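Local coordinates for protein glycerophosphodiester phosphodiesterase (Cytophaga hutchinsonii ATCC 33406, PDB 3CH0) that belongs to the glycerophosphodiester phosphodiesterase family, whose members are built on a TIM-barrel fold, at residues V53-H62 against V73-Y84. Sequence-based numbering, arbitrary orientation. Where two conformers were deposited one is given.
Sequences VVSHDTFFHH and VTEANEKNFNLY
Glu78 grips His62 twice through one oxygen: OE1 takes the backbone N of His62 at 2.8 Å, nearly straight, and ND1 of the same residue at 2.7 Å, a His-carboxylate hydrogen bond. Both residues belong to the loop region that follows strand 52-54, which lies antiparallel on strand 39-46 of the TIM barrel, and precedes helix 88-91. OE1 lies in the plane of the His62 ring, while ND1 approaches from above the plane of the Glu78 carboxylate; the two planes are 52° apart. With CG between its backbone N and carbonyl carbon (chi1 80°), the His62 ring brings ND1 to the oxygen that its own backbone N also meets. The same OE1 sits over the centre of the His61 ring, whose ND1 is hydrogen-bonded to the backbone N of Glu63. Farther along, Phe59 and Asn82 form a single beta bridge: Leu83 N donates to Thr58 O at 2.8 Å and Phe60 N to Phe81 O at 3.0 Å. Asn82 OD1 closes an Asx turn onto Tyr84 N, while its ND2 reaches Ile146 O. Lys79 CG lies over the centre of one face of the Phe59 ring, 4.1 Å from its centroid, a CH-pi contact; Asp57 CB, from the ring's own segment, lies toward the rim of the opposite face. Next to the bridge in sequence, Phe60 and Leu83 cross at about a right angle, and both touch Ile91 of helix 88-91. Leu83 splits its methyls, CD1 lying 3.6 Å from Phe60 CD2 and CD2 4.0 Å from Val53 CG1.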
ATOM      1  N   VAL A  53     -11.922  -2.003   3.452  1.00 11.57           N
ATOM      2  CA  VAL A  53     -11.395  -3.305   3.115  1.00 11.39           C
ATOM      3  C   VAL A  53      -9.966  -3.172   2.583  1.00 10.99           C
ATOM      4  O   VAL A  53      -9.659  -2.231   1.802  1.00  9.31           O
ATOM      5  CB  VAL A  53     -12.269  -3.959   2.054  1.00 11.35           C
ATOM      6  CG1 VAL A  53     -11.784  -5.404   1.667  1.00 12.36           C
ATOM      7  CG2 VAL A  53     -13.762  -4.023   2.497  1.00 13.03           C
ATOM      8  N   VAL A  54      -9.083  -4.072   3.008  1.00  9.36           N
ATOM      9  CA  VAL A  54      -7.713  -4.097   2.489  1.00  9.27           C
ATOM     10  C   VAL A  54      -7.692  -4.823   1.157  1.00 11.25           C
ATOM     11  O   VAL A  54      -8.039  -6.003   1.084  1.00 10.98           O
ATOM     12  CB  VAL A  54      -6.710  -4.751   3.463  1.00  9.59           C
ATOM     13  CG1 VAL A  54      -5.245  -4.532   2.992  1.00  9.82           C
ATOM     14  CG2 VAL A  54      -6.850  -4.191   4.867  1.00 10.95           C
ATOM     15  N   SER A  55      -7.414  -4.093   0.063  1.00 10.03           N
ATOM     16  CA  SER A  55      -7.469  -4.637  -1.274  1.00 10.09           C
ATOM     17  C   SER A  55      -6.766  -3.696  -2.241  1.00 11.06           C
ATOM     18  O   SER A  55      -6.992  -2.492  -2.184  1.00 10.98           O
ATOM     19  CB  SER A  55      -8.935  -4.761  -1.719  1.00 11.24           C
ATOM     20  OG  SER A  55      -8.998  -5.401  -2.965  1.00 10.07           O
ATOM     21  N   HIS A  56      -5.955  -4.260  -3.122  1.00  9.88           N
ATOM     22  CA  HIS A  56      -5.263  -3.444  -4.144  1.00 11.94           C
ATOM     23  C   HIS A  56      -6.212  -2.824  -5.145  1.00 10.80           C
ATOM     24  O   HIS A  56      -5.969  -1.727  -5.672  1.00 10.85           O
ATOM     25  CB  HIS A  56      -4.228  -4.286  -4.899  1.00 10.60           C
ATOM     26  CG  HIS A  56      -3.486  -3.505  -5.916  1.00  8.95           C
ATOM     27  ND1 HIS A  56      -3.822  -3.516  -7.256  1.00 11.95           N
ATOM     28  CD2 HIS A  56      -2.512  -2.574  -5.781  1.00 10.36           C
ATOM     29  CE1 HIS A  56      -3.028  -2.670  -7.899  1.00 11.88           C
ATOM     30  NE2 HIS A  56      -2.235  -2.075  -7.021  1.00 10.65           N
ATOM     31  N   ASP A  57      -7.296  -3.524  -5.464  1.00 11.06           N
ATOM     32  CA  ASP A  57      -8.292  -3.094  -6.472  1.00 12.14           C
ATOM     33  C   ASP A  57      -9.653  -3.026  -5.846  1.00 11.17           C
ATOM     34  O   ASP A  57      -9.956  -3.682  -4.837  1.00 10.49           O
ATOM     35  CB  ASP A  57      -8.256  -4.015  -7.679  1.00 14.06           C
ATOM     36  CG  ASP A  57      -6.985  -3.825  -8.482  1.00 18.09           C
ATOM     37  OD1 ASP A  57      -6.865  -2.819  -9.273  1.00 18.80           O
ATOM     38  OD2 ASP A  57      -6.048  -4.622  -8.260  1.00 14.91           O
ATOM     39  N   THR A  58     -10.518  -2.230  -6.466  1.00 11.52           N
ATOM     40  CA  THR A  58     -11.911  -2.133  -6.111  1.00 10.59           C
ATOM     41  C   THR A  58     -12.740  -3.300  -6.657  1.00 11.37           C
ATOM     42  O   THR A  58     -13.946  -3.234  -6.536  1.00 11.37           O
ATOM     43  CB  THR A  58     -12.525  -0.815  -6.575  1.00 12.22           C
ATOM     44  OG1 THR A  58     -12.379  -0.738  -7.991  1.00 12.28           O
ATOM     45  CG2 THR A  58     -11.763   0.358  -5.936  1.00 13.72           C
ATOM     46  N   PHE A  59     -12.104  -4.258  -7.316  1.00 10.48           N
ATOM     47  CA  PHE A  59     -12.763  -5.445  -7.862  1.00 12.97           C
ATOM     48  C   PHE A  59     -11.880  -6.645  -7.468  1.00 13.89           C
ATOM     49  O   PHE A  59     -10.696  -6.504  -7.096  1.00 11.86           O
ATOM     50  CB  PHE A  59     -12.925  -5.379  -9.392  1.00 14.16           C
ATOM     51  CG  PHE A  59     -11.646  -5.126 -10.121  1.00 14.69           C
ATOM     52  CD1 PHE A  59     -11.188  -3.828 -10.350  1.00 11.49           C
ATOM     53  CD2 PHE A  59     -10.844  -6.154 -10.541  1.00 13.12           C
ATOM     54  CE1 PHE A  59     -10.004  -3.625 -10.980  1.00 12.45           C
ATOM     55  CE2 PHE A  59      -9.697  -5.950 -11.150  1.00 13.27           C
ATOM     56  CZ  PHE A  59      -9.243  -4.651 -11.387  1.00 13.66           C
ATOM     57  N   PHE A  60     -12.433  -7.846  -7.645  1.00 12.17           N
ATOM     58  CA  PHE A  60     -11.621  -9.072  -7.442  1.00 11.17           C
ATOM     59  C   PHE A  60     -10.775  -9.370  -8.646  1.00 13.97           C
ATOM     60  O   PHE A  60     -11.285  -9.629  -9.716  1.00 12.40           O
ATOM     61  CB  PHE A  60     -12.500 -10.293  -7.140  1.00 11.19           C
ATOM     62  CG  PHE A  60     -12.983 -10.323  -5.736  1.00 10.09           C
ATOM     63  CD1 PHE A  60     -12.218 -10.938  -4.719  1.00 14.88           C
ATOM     64  CD2 PHE A  60     -14.167  -9.664  -5.374  1.00 11.49           C
ATOM     65  CE1 PHE A  60     -12.659 -10.938  -3.400  1.00 13.10           C
ATOM     66  CE2 PHE A  60     -14.599  -9.656  -4.085  1.00 12.11           C
ATOM     67  CZ  PHE A  60     -13.837 -10.303  -3.061  1.00 12.54           C
ATOM     68  N   HIS A  61      -9.459  -9.307  -8.475  1.00 11.86           N
ATOM     69  CA  HIS A  61      -8.536  -9.368  -9.578  1.00 11.48           C
ATOM     70  C   HIS A  61      -8.313 -10.794 -10.022  1.00 14.12           C
ATOM     71  O   HIS A  61      -8.123 -11.719  -9.184  1.00 13.09           O
ATOM     72  CB  HIS A  61      -7.189  -8.711  -9.173  1.00 13.85           C
ATOM     73  CG  HIS A  61      -6.348  -8.292 -10.330  1.00 15.08           C
ATOM     74  ND1 HIS A  61      -5.638  -9.181 -11.105  1.00 13.23           N
ATOM     75  CD2 HIS A  61      -6.049  -7.054 -10.805  1.00 14.64           C
ATOM     76  CE1 HIS A  61      -4.964  -8.515 -12.025  1.00 13.12           C
ATOM     77  NE2 HIS A  61      -5.223  -7.224 -11.889  1.00 17.16           N
ATOM     78  N   HIS A  62      -8.212 -10.988 -11.332  1.00 12.64           N
ATOM     79  CA  HIS A  62      -7.982 -12.358 -11.844  1.00 13.73           C
ATOM     80  C   HIS A  62      -6.632 -12.991 -11.427  1.00 13.55           C
ATOM     81  O   HIS A  62      -6.491 -14.237 -11.431  1.00 14.65           O
ATOM     82  CB  HIS A  62      -8.101 -12.378 -13.381  1.00 15.81           C
ATOM     83  CG  HIS A  62      -6.895 -11.891 -14.097  1.00 15.94           C
ATOM     84  ND1 HIS A  62      -6.634 -10.548 -14.290  1.00 20.19           N
ATOM     85  CD2 HIS A  62      -5.890 -12.557 -14.703  1.00 18.75           C
ATOM     86  CE1 HIS A  62      -5.507 -10.411 -14.958  1.00 22.03           C
ATOM     87  NE2 HIS A  62      -5.045 -11.614 -15.240  1.00 21.97           N
ATOM     88  N   VAL A  73     -12.608 -16.284 -12.404  1.00 15.67           N
ATOM     89  CA  VAL A  73     -12.221 -14.870 -12.551  1.00 18.47           C
ATOM     90  C   VAL A  73     -11.111 -14.714 -13.588  1.00 18.51           C
ATOM     91  O   VAL A  73     -10.013 -15.250 -13.445  1.00 19.13           O
ATOM     92  CB  VAL A  73     -11.799 -14.215 -11.220  1.00 18.37           C
ATOM     93  CG1 VAL A  73     -11.632 -12.656 -11.496  1.00 15.07           C
ATOM     94  CG2 VAL A  73     -12.797 -14.450 -10.125  1.00 13.32           C
ATOM     95  N   THR A  74     -11.443 -14.046 -14.694  1.00 17.14           N
ATOM     96  CA  THR A  74     -10.514 -13.781 -15.775  1.00 19.01           C
ATOM     97  C   THR A  74     -10.384 -12.254 -15.997  1.00 18.97           C
ATOM     98  O   THR A  74     -11.130 -11.464 -15.406  1.00 17.94           O
ATOM     99  CB  THR A  74     -11.052 -14.365 -17.112  1.00 19.04           C
ATOM    100  OG1 THR A  74     -12.283 -13.705 -17.412  1.00 23.07           O
ATOM    101  CG2 THR A  74     -11.283 -15.899 -16.948  1.00 22.81           C
ATOM    102  N   GLU A  75      -9.457 -11.875 -16.871  0.50 21.80           N
ATOM    103  CA  GLU A  75      -9.362 -10.486 -17.331  0.50 24.57           C
ATOM    104  C   GLU A  75     -10.691  -9.992 -17.879  0.50 24.52           C
ATOM    105  O   GLU A  75     -11.097  -8.854 -17.641  0.50 24.30           O
ATOM    106  CB  GLU A  75      -8.285 -10.353 -18.386  0.50 26.13           C
ATOM    107  CG  GLU A  75      -6.915 -10.473 -17.813  0.50 29.08           C
ATOM    108  CD  GLU A  75      -5.842 -10.372 -18.848  0.50 35.11           C
ATOM    109  OE1 GLU A  75      -5.713 -11.311 -19.660  0.50 41.06           O
ATOM    110  OE2 GLU A  75      -5.111  -9.360 -18.835  0.50 42.00           O
ATOM    111  N   ALA A  76     -11.389 -10.878 -18.580  1.00 24.15           N
ATOM    112  CA  ALA A  76     -12.671 -10.558 -19.202  1.00 26.37           C
ATOM    113  C   ALA A  76     -13.789 -10.202 -18.250  1.00 27.03           C
ATOM    114  O   ALA A  76     -14.622  -9.384 -18.594  1.00 31.61           O
ATOM    115  CB  ALA A  76     -13.097 -11.733 -20.109  1.00 27.45           C
ATOM    116  N   ASN A  77     -13.854 -10.795 -17.055  1.00 21.02           N
ATOM    117  CA  ASN A  77     -14.961 -10.538 -16.148  1.00 18.75           C
ATOM    118  C   ASN A  77     -14.591  -9.881 -14.780  1.00 13.64           C
ATOM    119  O   ASN A  77     -15.499  -9.582 -13.996  1.00 20.03           O
ATOM    120  CB  ASN A  77     -15.777 -11.813 -15.894  1.00 19.43           C
ATOM    121  CG  ASN A  77     -14.985 -12.889 -15.171  1.00 21.79           C
ATOM    122  OD1 ASN A  77     -13.837 -12.671 -14.774  1.00 20.17           O
ATOM    123  ND2 ASN A  77     -15.608 -14.074 -14.997  1.00 22.15           N
ATOM    124  N   GLU A  78     -13.284  -9.713 -14.532  1.00 17.54           N
ATOM    125  CA  GLU A  78     -12.851  -9.333 -13.141  1.00 16.76           C
ATOM    126  C   GLU A  78     -13.515  -8.048 -12.659  1.00 15.39           C
ATOM    127  O   GLU A  78     -13.889  -7.914 -11.510  1.00 15.03           O
ATOM    128  CB  GLU A  78     -11.340  -9.226 -13.033  1.00 15.49           C
ATOM    129  CG  GLU A  78     -10.693  -8.179 -13.979  1.00 14.91           C
ATOM    130  CD  GLU A  78      -9.193  -8.264 -14.033  1.00 16.51           C
ATOM    131  OE1 GLU A  78      -8.582  -9.025 -13.252  1.00 15.92           O
ATOM    132  OE2 GLU A  78      -8.570  -7.546 -14.857  1.00 21.43           O
ATOM    133  N   LYS A  79     -13.631  -7.070 -13.565  1.00 17.84           N
ATOM    134  CA  LYS A  79     -14.255  -5.802 -13.173  1.00 16.95           C
ATOM    135  C   LYS A  79     -15.730  -5.908 -12.859  1.00 18.94           C
ATOM    136  O   LYS A  79     -16.300  -5.017 -12.229  1.00 18.36           O
ATOM    137  CB  LYS A  79     -13.955  -4.689 -14.220  1.00 17.49           C
ATOM    138  CG  LYS A  79     -12.439  -4.428 -14.308  1.00 21.47           C
ATOM    139  CD  LYS A  79     -12.113  -3.157 -15.052  1.00 29.09           C
ATOM    140  CE  LYS A  79     -10.616  -2.959 -15.119  1.00 36.90           C
ATOM    141  NZ  LYS A  79     -10.270  -1.620 -15.680  1.00 50.25           N
ATOM    142  N   ASN A  80     -16.376  -7.018 -13.249  1.00 19.26           N
ATOM    143  CA  ASN A  80     -17.746  -7.284 -12.796  1.00 20.61           C
ATOM    144  C   ASN A  80     -17.903  -7.459 -11.289  1.00 18.06           C
ATOM    145  O   ASN A  80     -18.999  -7.286 -10.747  1.00 21.79           O
ATOM    146  CB  ASN A  80     -18.318  -8.570 -13.438  1.00 20.77           C
ATOM    147  CG  ASN A  80     -18.326  -8.541 -14.938  1.00 28.76           C
ATOM    148  OD1 ASN A  80     -18.020  -7.531 -15.577  1.00 29.75           O
ATOM    149  ND2 ASN A  80     -18.683  -9.674 -15.521  1.00 32.85           N
ATOM    150  N   PHE A  81     -16.830  -7.895 -10.616  1.00 15.06           N
ATOM    151  CA  PHE A  81     -16.868  -8.292  -9.198  1.00 15.26           C
ATOM    152  C   PHE A  81     -16.397  -7.101  -8.381  1.00 14.09           C
ATOM    153  O   PHE A  81     -15.307  -7.076  -7.807  1.00 14.78           O
ATOM    154  CB  PHE A  81     -16.008  -9.535  -8.960  1.00 15.92           C
ATOM    155  CG  PHE A  81     -16.329 -10.654  -9.906  1.00 16.71           C
ATOM    156  CD1 PHE A  81     -17.627 -11.144  -9.981  1.00 18.73           C
ATOM    157  CD2 PHE A  81     -15.379 -11.169 -10.747  1.00 16.93           C
ATOM    158  CE1 PHE A  81     -17.957 -12.160 -10.884  1.00 16.13           C
ATOM    159  CE2 PHE A  81     -15.723 -12.200 -11.671  1.00 17.19           C
ATOM    160  CZ  PHE A  81     -17.020 -12.672 -11.707  1.00 14.86           C
ATOM    161  N   ASN A  82     -17.288  -6.128  -8.334  1.00 12.68           N
ATOM    162  CA  ASN A  82     -16.975  -4.794  -7.766  1.00 11.66           C
ATOM    163  C   ASN A  82     -17.240  -4.748  -6.288  1.00 14.67           C
ATOM    164  O   ASN A  82     -18.376  -4.880  -5.827  1.00 15.02           O
ATOM    165  CB  ASN A  82     -17.900  -3.790  -8.452  1.00 14.28           C
ATOM    166  CG  ASN A  82     -17.696  -2.344  -7.983  1.00 17.84           C
ATOM    167  OD1 ASN A  82     -16.780  -2.041  -7.208  1.00 13.83           O
ATOM    168  ND2 ASN A  82     -18.515  -1.433  -8.523  1.00 19.15           N
ATOM    169  N   LEU A  83     -16.176  -4.599  -5.498  1.00 13.93           N
ATOM    170  CA  LEU A  83     -16.303  -4.554  -4.057  1.00 13.03           C
ATOM    171  C   LEU A  83     -17.232  -3.475  -3.518  1.00 13.22           C
ATOM    172  O   LEU A  83     -17.893  -3.627  -2.515  1.00 15.00           O
ATOM    173  CB  LEU A  83     -14.925  -4.447  -3.355  1.00 14.32           C
ATOM    174  CG  LEU A  83     -14.087  -5.717  -3.170  1.00 15.41           C
ATOM    175  CD1 LEU A  83     -13.544  -6.235  -4.480  1.00 16.02           C
ATOM    176  CD2 LEU A  83     -13.010  -5.430  -2.123  1.00 12.70           C
ATOM    177  N   TYR A  84     -17.252  -2.334  -4.200  1.00 13.20           N
ATOM    178  CA  TYR A  84     -18.154  -1.249  -3.796  1.00 14.64           C
ATOM    179  C   TYR A  84     -19.664  -1.562  -3.989  1.00 15.08           C
ATOM    180  O   TYR A  84     -20.499  -0.836  -3.452  1.00 16.43           O
ATOM    181  CB  TYR A  84     -17.783   0.041  -4.530  1.00 15.78           C
ATOM    182  CG  TYR A  84     -18.327   1.302  -3.940  1.00 14.15           C
ATOM    183  CD1 TYR A  84     -18.315   1.518  -2.585  1.00 13.15           C
ATOM    184  CD2 TYR A  84     -18.856   2.303  -4.760  1.00 14.88           C
ATOM    185  CE1 TYR A  84     -18.828   2.705  -2.030  1.00 14.02           C
ATOM    186  CE2 TYR A  84     -19.360   3.464  -4.240  1.00 17.26           C
ATOM    187  CZ  TYR A  84     -19.349   3.666  -2.892  1.00 14.08           C
ATOM    188  OH  TYR A  84     -19.852   4.785  -2.295  1.00 15.85           O
TER
HETATM  189  O   HOH W   1     -14.661  -1.704  -8.994  1.00 14.92           O